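Local coordinates for protein Fe-superoxide dismutase homolog (PDB 2A03) that destroys superoxide radicals by converting them to hydrogen peroxide and oxygen at a metal-containing active site, acting as an iron/manganese-family superoxide dismutase, at residues Pro25-Glu30 against Trp188-Trp193; Thr62-Glu67 against Asn74-Ile79; Glu103-Asp108 against Gly132-Asn137; Val143-His148 against Glu156-Pro161. All blocks are in the same frame, centred on the assembly; numbering follows the deposited sequence. Where two conformers were deposited one is given.

Interaction 1. Residues Pro25-Glu30 against Trp188-Trp193. With ZN (zinc ion), chain D.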
loop_
_atom_site.group_PDB
_atom_site.type_symbol
_atom_site.label_atom_id
_atom_site.label_comp_id
_atom_site.label_asym_id
_atom_site.label_seq_id
_atom_site.Cartn_x
_atom_site.Cartn_y
_atom_site.Cartn_z
ATOM N N PRO A 25 6.336 -15.222 -17.846
ATOM C CA PRO A 25 6.564 -13.777 -17.676
ATOM C C PRO A 25 5.453 -13.083 -16.897
ATOM O O PRO A 25 5.546 -11.881 -16.664
ATOM C CB PRO A 25 6.532 -13.258 -19.108
ATOM C CG PRO A 25 5.501 -14.145 -19.758
ATOM C CD PRO A 25 5.737 -15.517 -19.160
ATOM N N HIS A 26 4.420 -13.828 -16.506
ATOM C CA HIS A 26 3.278 -13.251 -15.833
ATOM C C HIS A 26 3.660 -12.598 -14.503
ATOM O O HIS A 26 3.323 -11.436 -14.261
ATOM C CB HIS A 26 2.238 -14.329 -15.603
ATOM C CG HIS A 26 1.964 -15.139 -16.825
ATOM N ND1 HIS A 26 1.579 -14.569 -18.019
ATOM C CD2 HIS A 26 2.070 -16.470 -17.054
ATOM C CE1 HIS A 26 1.419 -15.520 -18.916
ATOM N NE2 HIS A 26 1.705 -16.680 -18.355
ATOM N N ILE A 27 4.324 -13.364 -13.640
ATOM C CA ILE A 27 5.019 -12.799 -12.489
ATOM C C ILE A 27 6.492 -13.232 -12.616
ATOM O O ILE A 27 6.806 -14.423 -12.796
ATOM C CB ILE A 27 4.378 -13.200 -11.138
ATOM C CG1 ILE A 27 2.929 -12.689 -11.066
ATOM C CG2 ILE A 27 5.152 -12.612 -9.960
ATOM C CD1 ILE A 27 2.094 -13.322 -9.952
ATOM N N SER A 28 7.386 -12.251 -12.577
ATOM C CA SER A 28 8.800 -12.534 -12.770
ATOM C C SER A 28 9.459 -13.298 -11.608
ATOM O O SER A 28 8.977 -13.310 -10.464
ATOM C CB SER A 28 9.581 -11.246 -13.059
ATOM O OG SER A 28 9.853 -10.540 -11.873
ATOM N N GLU A 29 10.568 -13.937 -11.952
ATOM C CA GLU A 29 11.460 -14.576 -11.002
ATOM C C GLU A 29 11.917 -13.615 -9.922
ATOM O O GLU A 29 11.877 -13.952 -8.732
ATOM C CB GLU A 29 12.666 -15.152 -11.725
ATOM C CG GLU A 29 13.505 -16.042 -10.863
ATOM C CD GLU A 29 14.821 -16.398 -11.525
ATOM O OE1 GLU A 29 15.694 -15.505 -11.668
ATOM O OE2 GLU A 29 14.985 -17.570 -11.896
ATOM N N GLU A 30 12.324 -12.419 -10.328
ATOM C CA GLU A 30 12.716 -11.409 -9.370
ATOM C C GLU A 30 11.575 -11.051 -8.400
ATOM O O GLU A 30 11.805 -10.896 -7.194
ATOM C CB GLU A 30 13.227 -10.162 -10.082
ATOM C CG GLU A 30 13.627 -9.034 -9.135
ATOM C CD GLU A 30 14.135 -7.810 -9.870
ATOM O OE1 GLU A 30 14.124 -7.817 -11.127
ATOM O OE2 GLU A 30 14.549 -6.845 -9.176
ATOM N N TRP A 188 -4.503 -13.924 -14.516
ATOM C CA TRP A 188 -5.469 -14.928 -14.997
ATOM C C TRP A 188 -4.795 -16.121 -15.702
ATOM O O TRP A 188 -5.384 -17.212 -15.790
ATOM C CB TRP A 188 -6.522 -14.312 -15.892
ATOM C CG TRP A 188 -7.417 -13.392 -15.146
ATOM C CD1 TRP A 188 -7.386 -12.043 -15.179
ATOM C CD2 TRP A 188 -8.475 -13.754 -14.256
ATOM N NE1 TRP A 188 -8.353 -11.525 -14.368
ATOM C CE2 TRP A 188 -9.039 -12.553 -13.777
ATOM C CE3 TRP A 188 -9.002 -14.974 -13.813
ATOM C CZ2 TRP A 188 -10.118 -12.527 -12.867
ATOM C CZ3 TRP A 188 -10.062 -14.953 -12.906
ATOM C CH2 TRP A 188 -10.609 -13.736 -12.442
ATOM N N ASN A 189 -3.555 -15.917 -16.156
ATOM C CA ASN A 189 -2.750 -16.996 -16.733
ATOM C C ASN A 189 -2.171 -17.935 -15.670
ATOM O O ASN A 189 -1.616 -18.980 -16.006
ATOM C CB ASN A 189 -1.604 -16.431 -17.579
ATOM C CG ASN A 189 -2.100 -15.650 -18.764
ATOM O OD1 ASN A 189 -2.814 -16.181 -19.593
ATOM N ND2 ASN A 189 -1.751 -14.381 -18.833
ATOM N N LEU A 190 -2.319 -17.552 -14.405
ATOM C CA LEU A 190 -1.670 -18.261 -13.296
ATOM C C LEU A 190 -2.635 -18.966 -12.338
ATOM O O LEU A 190 -2.229 -19.853 -11.589
ATOM C CB LEU A 190 -0.818 -17.273 -12.488
ATOM C CG LEU A 190 0.359 -16.657 -13.242
ATOM C CD1 LEU A 190 1.131 -15.698 -12.362
ATOM C CD2 LEU A 190 1.267 -17.745 -13.789
ATOM N N VAL A 191 -3.896 -18.552 -12.357
ATOM C CA VAL A 191 -4.871 -18.985 -11.373
ATOM C C VAL A 191 -5.008 -20.510 -11.337
ATOM O O VAL A 191 -5.183 -21.161 -12.361
ATOM C CB VAL A 191 -6.259 -18.254 -11.522
ATOM C CG1 VAL A 191 -6.814 -18.420 -12.884
ATOM C CG2 VAL A 191 -7.248 -18.799 -10.505
ATOM N N ASN A 192 -4.865 -21.052 -10.129
ATOM C CA ASN A 192 -4.850 -22.488 -9.870
ATOM C C ASN A 192 -6.253 -23.016 -9.553
ATOM O O ASN A 192 -6.702 -22.970 -8.404
ATOM C CB ASN A 192 -3.896 -22.764 -8.695
ATOM C CG ASN A 192 -3.561 -24.237 -8.537
ATOM O OD1 ASN A 192 -4.359 -25.114 -8.859
ATOM N ND2 ASN A 192 -2.379 -24.509 -8.024
ATOM N N TRP A 193 -6.940 -23.514 -10.582
ATOM C CA TRP A 193 -8.298 -24.033 -10.437
ATOM C C TRP A 193 -8.352 -25.309 -9.599
ATOM O O TRP A 193 -9.387 -25.606 -8.995
ATOM C CB TRP A 193 -8.962 -24.252 -11.818
ATOM C CG TRP A 193 -9.106 -22.968 -12.603
ATOM C CD1 TRP A 193 -8.530 -22.669 -13.800
ATOM C CD2 TRP A 193 -9.871 -21.813 -12.223
ATOM N NE1 TRP A 193 -8.886 -21.396 -14.191
ATOM C CE2 TRP A 193 -9.711 -20.851 -13.245
ATOM C CE3 TRP A 193 -10.673 -21.501 -11.119
ATOM C CZ2 TRP A 193 -10.325 -19.598 -13.201
ATOM C CZ3 TRP A 193 -11.288 -20.259 -11.071
ATOM C CH2 TRP A 193 -11.103 -19.312 -12.108
HETATM ZN ZN ZN D . 1.454 -18.919 -18.987
HETATM O O HOH W 1 -0.765 -19.932 -18.478
HETATM O O HOH W 2 0.560 -17.764 -20.739
#
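His26 NE2 takes a zinc ion at 2.3 Å, and the metal ties it indirectly to the facing loop: water 1, a second zinc ligand, donates a 2.8 Å hydrogen bond to Asn189 O. Water 2 completes the three ligands found here, lying at the edge of the imidazole in its plane. With no direct hydrogen bond joining 25-30 to 188-193, the flat ring does much of the work. Asn189 CB sits over the middle of one face, a CH-pi contact of 3.5 Å to the His26 ring centroid only 13° from the normal, while Pro25 CD covers the opposite face. The Asn189 amide is tilted 27° from the ring plane. Its ND2 comes within 3.4 Å of His26 ND1 as donor beside donor, and instead reaches back weakly to Ala186 O. Leu190 fills the inner side: CD2 approaches His26 CD2 obliquely at 3.6 Å, and CD1 meets Ile27 CD1 at 3.5 Å. Ile27 CG1 lies beside its own backbone N (chi1 -61°), and the nearly extended chain beyond carries CD1 to this leucine. The metal-bound histidine side and the leucine-isoleucine side together join the loop entering helix 29-51 to the loop before helix 193-204, an interface between the alpha-hairpin and C-terminal domains of the iron/manganese superoxide dismutase fold.

Interaction 2. Residues Thr62-Glu67 against Asn74-Ile79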
loop_
_atom_site.group_PDB
_atom_site.type_symbol
_atom_site.label_atom_id
_atom_site.label_comp_id
_atom_site.label_asym_id
_atom_site.label_seq_id
_atom_site.Cartn_x
_atom_site.Cartn_y
_atom_site.Cartn_z
ATOM N N THR A 62 -2.528 -20.534 13.456
ATOM C CA THR A 62 -3.978 -20.633 13.700
ATOM C C THR A 62 -4.432 -20.044 15.040
ATOM O O THR A 62 -5.347 -19.220 15.086
ATOM C CB THR A 62 -4.430 -22.104 13.618
ATOM O OG1 THR A 62 -4.115 -22.615 12.316
ATOM C CG2 THR A 62 -5.930 -22.237 13.873
ATOM N N ASP A 63 -3.814 -20.478 16.131
ATOM C CA ASP A 63 -4.142 -19.922 17.451
ATOM C C ASP A 63 -3.942 -18.392 17.454
ATOM O O ASP A 63 -4.809 -17.642 17.897
ATOM C CB ASP A 63 -3.281 -20.575 18.540
ATOM C CG ASP A 63 -3.775 -21.985 18.950
ATOM O OD1 ASP A 63 -4.896 -22.377 18.553
ATOM O OD2 ASP A 63 -3.035 -22.693 19.693
ATOM N N ILE A 64 -2.804 -17.936 16.938
ATOM C CA ILE A 64 -2.470 -16.515 16.942
ATOM C C ILE A 64 -3.450 -15.686 16.089
ATOM O O ILE A 64 -3.846 -14.585 16.469
ATOM C CB ILE A 64 -1.002 -16.307 16.474
ATOM C CG1 ILE A 64 -0.037 -16.843 17.536
ATOM C CG2 ILE A 64 -0.711 -14.827 16.168
ATOM C CD1 ILE A 64 1.412 -16.950 17.076
ATOM N N LEU A 65 -3.862 -16.228 14.949
ATOM C CA LEU A 65 -4.855 -15.558 14.110
ATOM C C LEU A 65 -6.205 -15.347 14.812
ATOM O O LEU A 65 -6.856 -14.335 14.612
ATOM C CB LEU A 65 -5.058 -16.321 12.796
ATOM C CG LEU A 65 -3.886 -16.253 11.809
ATOM C CD1 LEU A 65 -4.020 -17.343 10.730
ATOM C CD2 LEU A 65 -3.792 -14.892 11.177
ATOM N N LYS A 66 -6.632 -16.289 15.635
ATOM C CA LYS A 66 -7.909 -16.128 16.316
ATOM C C LYS A 66 -7.799 -15.210 17.558
ATOM O O LYS A 66 -8.754 -14.524 17.914
ATOM C CB LYS A 66 -8.492 -17.505 16.677
ATOM N N GLU A 67 -6.633 -15.154 18.194
ATOM C CA GLU A 67 -6.506 -14.402 19.446
ATOM C C GLU A 67 -5.981 -12.958 19.285
ATOM O O GLU A 67 -6.497 -12.032 19.916
ATOM C CB GLU A 67 -5.610 -15.185 20.417
ATOM C CG GLU A 67 -6.088 -16.632 20.659
ATOM C CD GLU A 67 -5.083 -17.486 21.433
ATOM O OE1 GLU A 67 -4.146 -16.899 22.045
ATOM O OE2 GLU A 67 -5.243 -18.737 21.436
ATOM N N ASN A 74 -1.399 -8.464 12.118
ATOM C CA ASN A 74 -1.002 -8.060 10.780
ATOM C C ASN A 74 0.052 -8.987 10.205
ATOM O O ASN A 74 -0.052 -9.445 9.064
ATOM C CB ASN A 74 -0.518 -6.610 10.765
ATOM C CG ASN A 74 -1.644 -5.646 10.920
ATOM O OD1 ASN A 74 -2.802 -6.010 10.699
ATOM N ND2 ASN A 74 -1.334 -4.412 11.310
ATOM N N ASN A 75 1.061 -9.295 10.995
ATOM C CA ASN A 75 2.112 -10.163 10.498
ATOM C C ASN A 75 1.610 -11.579 10.299
ATOM O O ASN A 75 1.937 -12.215 9.297
ATOM C CB ASN A 75 3.357 -10.084 11.392
ATOM C CG ASN A 75 4.128 -8.788 11.163
ATOM O OD1 ASN A 75 4.948 -8.697 10.252
ATOM N ND2 ASN A 75 3.833 -7.770 11.963
ATOM N N ALA A 76 0.791 -12.052 11.232
ATOM C CA ALA A 76 0.276 -13.418 11.174
ATOM C C ALA A 76 -0.645 -13.599 9.980
ATOM O O ALA A 76 -0.551 -14.601 9.247
ATOM C CB ALA A 76 -0.462 -13.754 12.451
ATOM N N ALA A 77 -1.546 -12.636 9.811
ATOM C CA ALA A 77 -2.492 -12.632 8.716
ATOM C C ALA A 77 -1.774 -12.577 7.379
ATOM O O ALA A 77 -2.158 -13.275 6.454
ATOM C CB ALA A 77 -3.420 -11.478 8.844
ATOM N N GLN A 78 -0.726 -11.762 7.283
ATOM C CA GLN A 78 0.026 -11.660 6.031
ATOM C C GLN A 78 0.741 -12.961 5.714
ATOM O O GLN A 78 0.890 -13.313 4.543
ATOM C CB GLN A 78 1.013 -10.468 6.043
ATOM C CG GLN A 78 0.319 -9.091 5.877
ATOM C CD GLN A 78 -0.276 -8.884 4.475
ATOM O OE1 GLN A 78 -1.375 -9.348 4.178
ATOM N NE2 GLN A 78 0.459 -8.177 3.613
ATOM N N ILE A 79 1.178 -13.683 6.740
ATOM C CA ILE A 79 1.780 -14.994 6.511
ATOM C C ILE A 79 0.739 -15.905 5.843
ATOM O O ILE A 79 1.017 -16.550 4.824
ATOM C CB ILE A 79 2.268 -15.655 7.823
ATOM C CG1 ILE A 79 3.351 -14.815 8.505
ATOM C CG2 ILE A 79 2.791 -17.058 7.546
ATOM C CD1 ILE A 79 3.733 -15.307 9.905
#
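The flat group that Leu65 meets is the peptide plane joining Ala76 to Ala77. Leu65 CD2 settles over one face of it, 3.6 Å from Ala76 C and 3.5 Å from Ala77 N. The same methyl touches Ala76 CB at 3.7 Å, so a single methyl covers one peptide group of the partner helix as well as the alanine side chain. Leu65 CG lies beside its backbone N (chi1 -71°), and with chi2 at 164° this brings CD2 across the gap although the CB leaves the helix at a slant to the partner. From the preceding residue, Ile64 CG2 reaches Ala76 CB at 3.9 Å. Ala76 therefore fits between two branched side chains. The axes of the two short segments approach to 9.3 Å at -128°, a crossing nearer antiparallel than parallel, consistent with the short connection between helix 61-67 and helix 70-87. Phe73 and Trp80 also border Leu65, while Phe127 of the second subunit packs on Asn74 and Gln78. Further along helix 70-87 is the manganese ligand His82, whose ND1 hydrogen-bonds to Gln78 O. Across 62-67 and 74-79 themselves there is no hydrogen bond or salt bridge: the contact depends on apolar burial and close fit and carries no polar directionality of its own.

Interaction 3. Residues Glu103-Asp108 against Gly132-Asn137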
loop_
_atom_site.group_PDB
_atom_site.type_symbol
_atom_site.label_atom_id
_atom_site.label_comp_id
_atom_site.label_asym_id
_atom_site.label_seq_id
_atom_site.Cartn_x
_atom_site.Cartn_y
_atom_site.Cartn_z
ATOM N N GLU A 103 -18.692 -25.159 -12.704
ATOM C CA GLU A 103 -20.137 -25.177 -12.465
ATOM C C GLU A 103 -20.567 -24.051 -11.535
ATOM O O GLU A 103 -21.523 -23.327 -11.813
ATOM C CB GLU A 103 -20.596 -26.485 -11.805
ATOM C CG GLU A 103 -20.190 -27.766 -12.500
ATOM C CD GLU A 103 -21.023 -28.972 -12.061
ATOM O OE1 GLU A 103 -22.156 -28.790 -11.559
ATOM O OE2 GLU A 103 -20.562 -30.111 -12.256
ATOM N N LYS A 104 -19.868 -23.959 -10.407
ATOM C CA LYS A 104 -20.178 -23.032 -9.324
ATOM C C LYS A 104 -20.066 -21.557 -9.753
ATOM O O LYS A 104 -20.949 -20.748 -9.448
ATOM C CB LYS A 104 -19.248 -23.319 -8.140
ATOM C CG LYS A 104 -19.687 -22.713 -6.824
ATOM C CD LYS A 104 -20.940 -23.393 -6.272
ATOM C CE LYS A 104 -21.248 -22.852 -4.875
ATOM N NZ LYS A 104 -22.690 -22.691 -4.676
ATOM N N ILE A 105 -19.010 -21.214 -10.480
ATOM C CA ILE A 105 -18.855 -19.850 -11.015
ATOM C C ILE A 105 -19.936 -19.523 -12.069
ATOM O O ILE A 105 -20.529 -18.446 -12.057
ATOM C CB ILE A 105 -17.450 -19.659 -11.611
ATOM C CG1 ILE A 105 -16.411 -19.660 -10.491
ATOM C CG2 ILE A 105 -17.367 -18.362 -12.424
ATOM C CD1 ILE A 105 -14.960 -19.502 -10.973
ATOM N N GLN A 106 -20.185 -20.472 -12.967
ATOM C CA GLN A 106 -21.258 -20.354 -13.945
ATOM C C GLN A 106 -22.585 -20.035 -13.303
ATOM O O GLN A 106 -23.326 -19.191 -13.786
ATOM C CB GLN A 106 -21.429 -21.662 -14.723
ATOM C CG GLN A 106 -20.349 -21.832 -15.719
ATOM C CD GLN A 106 -20.331 -23.169 -16.387
ATOM O OE1 GLN A 106 -19.484 -23.374 -17.232
ATOM N NE2 GLN A 106 -21.269 -24.085 -16.043
ATOM N N GLU A 107 -22.890 -20.747 -12.231
ATOM C CA GLU A 107 -24.147 -20.566 -11.544
ATOM C C GLU A 107 -24.215 -19.243 -10.787
ATOM O O GLU A 107 -25.217 -18.543 -10.845
ATOM C CB GLU A 107 -24.366 -21.716 -10.570
ATOM C CG GLU A 107 -25.738 -21.718 -9.933
ATOM C CD GLU A 107 -26.879 -21.761 -10.964
ATOM O OE1 GLU A 107 -26.714 -22.392 -12.038
ATOM O OE2 GLU A 107 -27.938 -21.163 -10.682
ATOM N N ASP A 108 -23.146 -18.910 -10.069
ATOM C CA ASP A 108 -23.194 -17.812 -9.116
ATOM C C ASP A 108 -22.899 -16.473 -9.762
ATOM O O ASP A 108 -23.234 -15.444 -9.202
ATOM C CB ASP A 108 -22.234 -18.086 -7.952
ATOM C CG ASP A 108 -22.731 -19.211 -7.053
ATOM O OD1 ASP A 108 -23.883 -19.657 -7.257
ATOM O OD2 ASP A 108 -21.980 -19.668 -6.171
ATOM N N GLY A 132 -7.876 -9.114 -3.127
ATOM C CA GLY A 132 -9.169 -9.545 -3.652
ATOM C C GLY A 132 -9.350 -11.027 -3.370
ATOM O O GLY A 132 -8.385 -11.782 -3.357
ATOM N N TRP A 133 -10.594 -11.432 -3.144
ATOM C CA TRP A 133 -10.913 -12.798 -2.762
ATOM C C TRP A 133 -12.119 -13.318 -3.509
ATOM O O TRP A 133 -13.132 -12.616 -3.643
ATOM C CB TRP A 133 -11.250 -12.885 -1.270
ATOM C CG TRP A 133 -10.205 -12.308 -0.360
ATOM C CD1 TRP A 133 -10.099 -11.004 0.043
ATOM C CD2 TRP A 133 -9.145 -13.021 0.290
ATOM N NE1 TRP A 133 -9.025 -10.862 0.881
ATOM C CE2 TRP A 133 -8.431 -12.083 1.066
ATOM C CE3 TRP A 133 -8.728 -14.366 0.292
ATOM C CZ2 TRP A 133 -7.304 -12.436 1.826
ATOM C CZ3 TRP A 133 -7.608 -14.723 1.057
ATOM C CH2 TRP A 133 -6.908 -13.761 1.807
ATOM N N LEU A 134 -11.997 -14.549 -3.999
ATOM C CA LEU A 134 -13.155 -15.380 -4.283
ATOM C C LEU A 134 -13.440 -16.172 -3.008
ATOM O O LEU A 134 -12.539 -16.817 -2.457
ATOM C CB LEU A 134 -12.888 -16.332 -5.438
ATOM C CG LEU A 134 -14.035 -17.298 -5.771
ATOM C CD1 LEU A 134 -15.358 -16.563 -6.060
ATOM C CD2 LEU A 134 -13.652 -18.138 -6.967
ATOM N N ALA A 135 -14.676 -16.099 -2.524
ATOM C CA ALA A 135 -15.025 -16.744 -1.269
ATOM C C ALA A 135 -16.419 -17.370 -1.300
ATOM O O ALA A 135 -17.294 -16.932 -2.046
ATOM C CB ALA A 135 -14.930 -15.728 -0.115
ATOM N N LEU A 136 -16.611 -18.403 -0.483
ATOM C CA LEU A 136 -17.933 -19.003 -0.318
ATOM C C LEU A 136 -18.591 -18.346 0.884
ATOM O O LEU A 136 -18.007 -18.291 1.973
ATOM C CB LEU A 136 -17.827 -20.502 -0.095
ATOM C CG LEU A 136 -19.132 -21.286 -0.233
ATOM C CD1 LEU A 136 -19.619 -21.324 -1.681
ATOM C CD2 LEU A 136 -18.926 -22.704 0.291
ATOM N N ASN A 137 -19.791 -17.816 0.693
ATOM C CA ASN A 137 -20.478 -17.145 1.796
ATOM C C ASN A 137 -21.378 -18.138 2.523
ATOM O O ASN A 137 -21.498 -19.298 2.107
ATOM C CB ASN A 137 -21.243 -15.895 1.323
ATOM C CG ASN A 137 -22.532 -16.226 0.577
ATOM O OD1 ASN A 137 -22.943 -17.375 0.495
ATOM N ND2 ASN A 137 -23.176 -15.202 0.037
#
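Helix-on-sheet packing joins 103-108 to 132-137, with helix 100-109 lying against the central strand of the three-stranded antiparallel sheet. The nearest CA atoms, Ile105 and Leu134, are 9.9 Å apart, a separation bridged by side chains alone. Ile105 CD1 comes loosely to Leu134 CD2 at 4.4 Å. Closer is the aliphatic part of Lys104, whose CE meets Leu136 CD1 at 3.9 Å, the two side chains crossing nearly at right angles. In Lys104, CG stands opposite the backbone N (chi1 -164°) and the chain then bends at chi2 and again at chi4, so that its methylenes serve the apolar layer while NZ turns to polar partners. NZ hydrogen-bonds to Asn140 O and forms a salt bridge with Asp108 OD2, one helical turn on, through a weak 3.4 Å hydrogen bond; that carboxylate oxygen also accepts a hydrogen bond from Leu142 N. Helix 193-204 fills in around the contact, with Trp193 against Ile105 and Ala203 and Leu204 against Leu136. Such helices stacked upon a small antiparallel sheet characterise the C-terminal domain of iron/manganese superoxide dismutases.

Interaction 4. Residues Val143-His148 against Glu156-Pro161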
loop_
_atom_site.group_PDB
_atom_site.type_symbol
_atom_site.label_atom_id
_atom_site.label_comp_id
_atom_site.label_asym_id
_atom_site.label_seq_id
_atom_site.Cartn_x
_atom_site.Cartn_y
_atom_site.Cartn_z
ATOM N N VAL A 143 -18.807 -15.409 -3.689
ATOM C CA VAL A 143 -18.871 -13.962 -3.682
ATOM C C VAL A 143 -17.486 -13.392 -3.919
ATOM O O VAL A 143 -16.473 -14.055 -3.667
ATOM C CB VAL A 143 -19.485 -13.396 -2.347
ATOM C CG1 VAL A 143 -20.950 -13.666 -2.285
ATOM C CG2 VAL A 143 -18.802 -13.990 -1.116
ATOM N N ILE A 144 -17.445 -12.165 -4.435
ATOM C CA ILE A 144 -16.188 -11.453 -4.588
ATOM C C ILE A 144 -16.039 -10.534 -3.388
ATOM O O ILE A 144 -16.978 -9.821 -3.035
ATOM C CB ILE A 144 -16.156 -10.644 -5.891
ATOM C CG1 ILE A 144 -15.931 -11.578 -7.087
ATOM C CG2 ILE A 144 -15.076 -9.582 -5.853
ATOM C CD1 ILE A 144 -16.358 -10.971 -8.393
ATOM N N LEU A 145 -14.867 -10.565 -2.747
ATOM C CA LEU A 145 -14.611 -9.699 -1.588
ATOM C C LEU A 145 -13.277 -9.022 -1.735
ATOM O O LEU A 145 -12.383 -9.500 -2.458
ATOM C CB LEU A 145 -14.623 -10.497 -0.285
ATOM C CG LEU A 145 -15.868 -11.340 0.032
ATOM C CD1 LEU A 145 -15.590 -12.314 1.136
ATOM C CD2 LEU A 145 -17.062 -10.478 0.405
ATOM N N GLN A 146 -13.130 -7.897 -1.053
ATOM C CA GLN A 146 -11.841 -7.240 -0.981
ATOM C C GLN A 146 -11.569 -6.824 0.453
ATOM O O GLN A 146 -12.489 -6.537 1.214
ATOM C CB GLN A 146 -11.775 -6.036 -1.921
ATOM C CG GLN A 146 -12.739 -4.896 -1.576
ATOM C CD GLN A 146 -12.693 -3.761 -2.596
ATOM O OE1 GLN A 146 -11.636 -3.200 -2.886
ATOM N NE2 GLN A 146 -13.840 -3.414 -3.127
ATOM N N THR A 147 -10.290 -6.821 0.810
ATOM C CA THR A 147 -9.855 -6.441 2.137
ATOM C C THR A 147 -8.670 -5.493 2.035
ATOM O O THR A 147 -7.982 -5.434 1.033
ATOM C CB THR A 147 -9.444 -7.665 2.983
ATOM O OG1 THR A 147 -8.342 -8.345 2.361
ATOM C CG2 THR A 147 -10.628 -8.616 3.187
ATOM N N HIS A 148 -8.476 -4.731 3.095
ATOM C CA HIS A 148 -7.444 -3.730 3.163
ATOM C C HIS A 148 -6.290 -4.288 3.970
ATOM O O HIS A 148 -6.497 -4.959 4.985
ATOM C CB HIS A 148 -7.988 -2.468 3.809
ATOM C CG HIS A 148 -7.278 -1.230 3.377
ATOM N ND1 HIS A 148 -7.096 -0.908 2.046
ATOM C CD2 HIS A 148 -6.683 -0.248 4.092
ATOM C CE1 HIS A 148 -6.433 0.230 1.962
ATOM N NE2 HIS A 148 -6.172 0.651 3.188
ATOM N N GLU A 156 -12.599 -11.422 9.183
ATOM C CA GLU A 156 -13.753 -10.536 9.043
ATOM C C GLU A 156 -15.096 -11.283 9.057
ATOM O O GLU A 156 -16.152 -10.662 9.071
ATOM C CB GLU A 156 -13.606 -9.706 7.765
ATOM C CG GLU A 156 -12.401 -8.783 7.830
ATOM C CD GLU A 156 -12.185 -7.957 6.566
ATOM O OE1 GLU A 156 -13.141 -7.816 5.765
ATOM O OE2 GLU A 156 -11.055 -7.437 6.393
ATOM N N ASN A 157 -15.023 -12.615 9.068
ATOM C CA ASN A 157 -16.182 -13.496 9.089
ATOM C C ASN A 157 -17.153 -13.269 7.920
ATOM O O ASN A 157 -18.366 -13.307 8.090
ATOM C CB ASN A 157 -16.906 -13.381 10.434
ATOM C CG ASN A 157 -17.896 -14.530 10.673
ATOM O OD1 ASN A 157 -17.636 -15.694 10.323
ATOM N ND2 ASN A 157 -19.040 -14.201 11.271
ATOM N N THR A 158 -16.610 -13.073 6.726
ATOM C CA THR A 158 -17.424 -12.753 5.556
ATOM C C THR A 158 -17.474 -13.890 4.550
ATOM O O THR A 158 -18.294 -13.871 3.636
ATOM C CB THR A 158 -16.869 -11.533 4.835
ATOM O OG1 THR A 158 -15.443 -11.665 4.747
ATOM C CG2 THR A 158 -17.230 -10.239 5.584
ATOM N N GLY A 159 -16.592 -14.874 4.686
ATOM C CA GLY A 159 -16.655 -16.021 3.790
ATOM C C GLY A 159 -15.507 -16.980 3.974
ATOM O O GLY A 159 -14.561 -16.708 4.721
ATOM N N ILE A 160 -15.601 -18.113 3.292
ATOM C CA ILE A 160 -14.515 -19.081 3.248
ATOM C C ILE A 160 -13.724 -18.851 1.961
ATOM O O ILE A 160 -14.267 -18.984 0.864
ATOM C CB ILE A 160 -15.048 -20.526 3.289
ATOM C CG1 ILE A 160 -15.868 -20.747 4.558
ATOM C CG2 ILE A 160 -13.897 -21.522 3.230
ATOM C CD1 ILE A 160 -16.720 -22.017 4.526
ATOM N N PRO A 161 -12.437 -18.505 2.100
ATOM C CA PRO A 161 -11.587 -18.210 0.956
ATOM C C PRO A 161 -11.389 -19.393 -0.007
ATOM O O PRO A 161 -11.186 -20.560 0.423
ATOM C CB PRO A 161 -10.248 -17.788 1.599
ATOM C CG PRO A 161 -10.593 -17.416 3.017
ATOM C CD PRO A 161 -11.715 -18.346 3.372
HETATM O O HOH W 3 -13.264 -5.921 3.811
HETATM O O HOH W 4 -10.236 -5.122 5.324
#
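Strand 142-148 faces the turn leading into strand 160-166 with Leu145 CA and Thr158 CA 8.3 Å apart, too far for backbone pairing. In the antiparallel sheet of this C-terminal domain of the superoxide dismutase fold, strand 130-136 separates strands 142-148 and 160-166. Side chains and water cover the distance. Leu145 CD1 leans on Thr158 OG1 at 3.7 Å, the two side chains lying alongside one another and pointing opposite ways, and the same methyl borders Gly159. In Thr147, OG1 sits between its backbone N and carbonyl carbon (chi1 61°), where it bonds to Gly151 O and Trp133 NE1; CG2 is thereby turned to Glu156, touching OE2 at 3.4 Å. The extended Glu156 chain brings both carboxylate oxygens to the strand through separate waters. Water 3 donates to Glu156 OE1 and to Gln146 O, the latter at 2.8 Å. Water 4 donates to Glu156 OE2 at 2.7 Å and accepts from His148 N at 2.9 Å.

Overall arrangement
Four contacts in one chain illustrate how a metalloenzyme is assembled from unlike joints. Interaction 1 joins the alpha-hairpin and C-terminal domains and encloses the other three along the sequence. It meets interaction 3 directly, where Trp193 CZ3 packs on Ile105 CD1 at 3.8 Å. Interactions 3 and 4 share one sheet, their centres about 11 Å apart, and strand 130-136 links them by probable hydrogen bonds such as Ala135 O to Val143 N at 2.7 Å. Interaction 2 stands apart, about 7 Å from interactions 3 and 4 at nearest atoms. The side chains of Ile27, Ala77 and Thr147 lie about 10, 11 and 11 Å from the manganese, placing interactions 1, 2 and 4 around its His35, His82, Asp166 and His170 site.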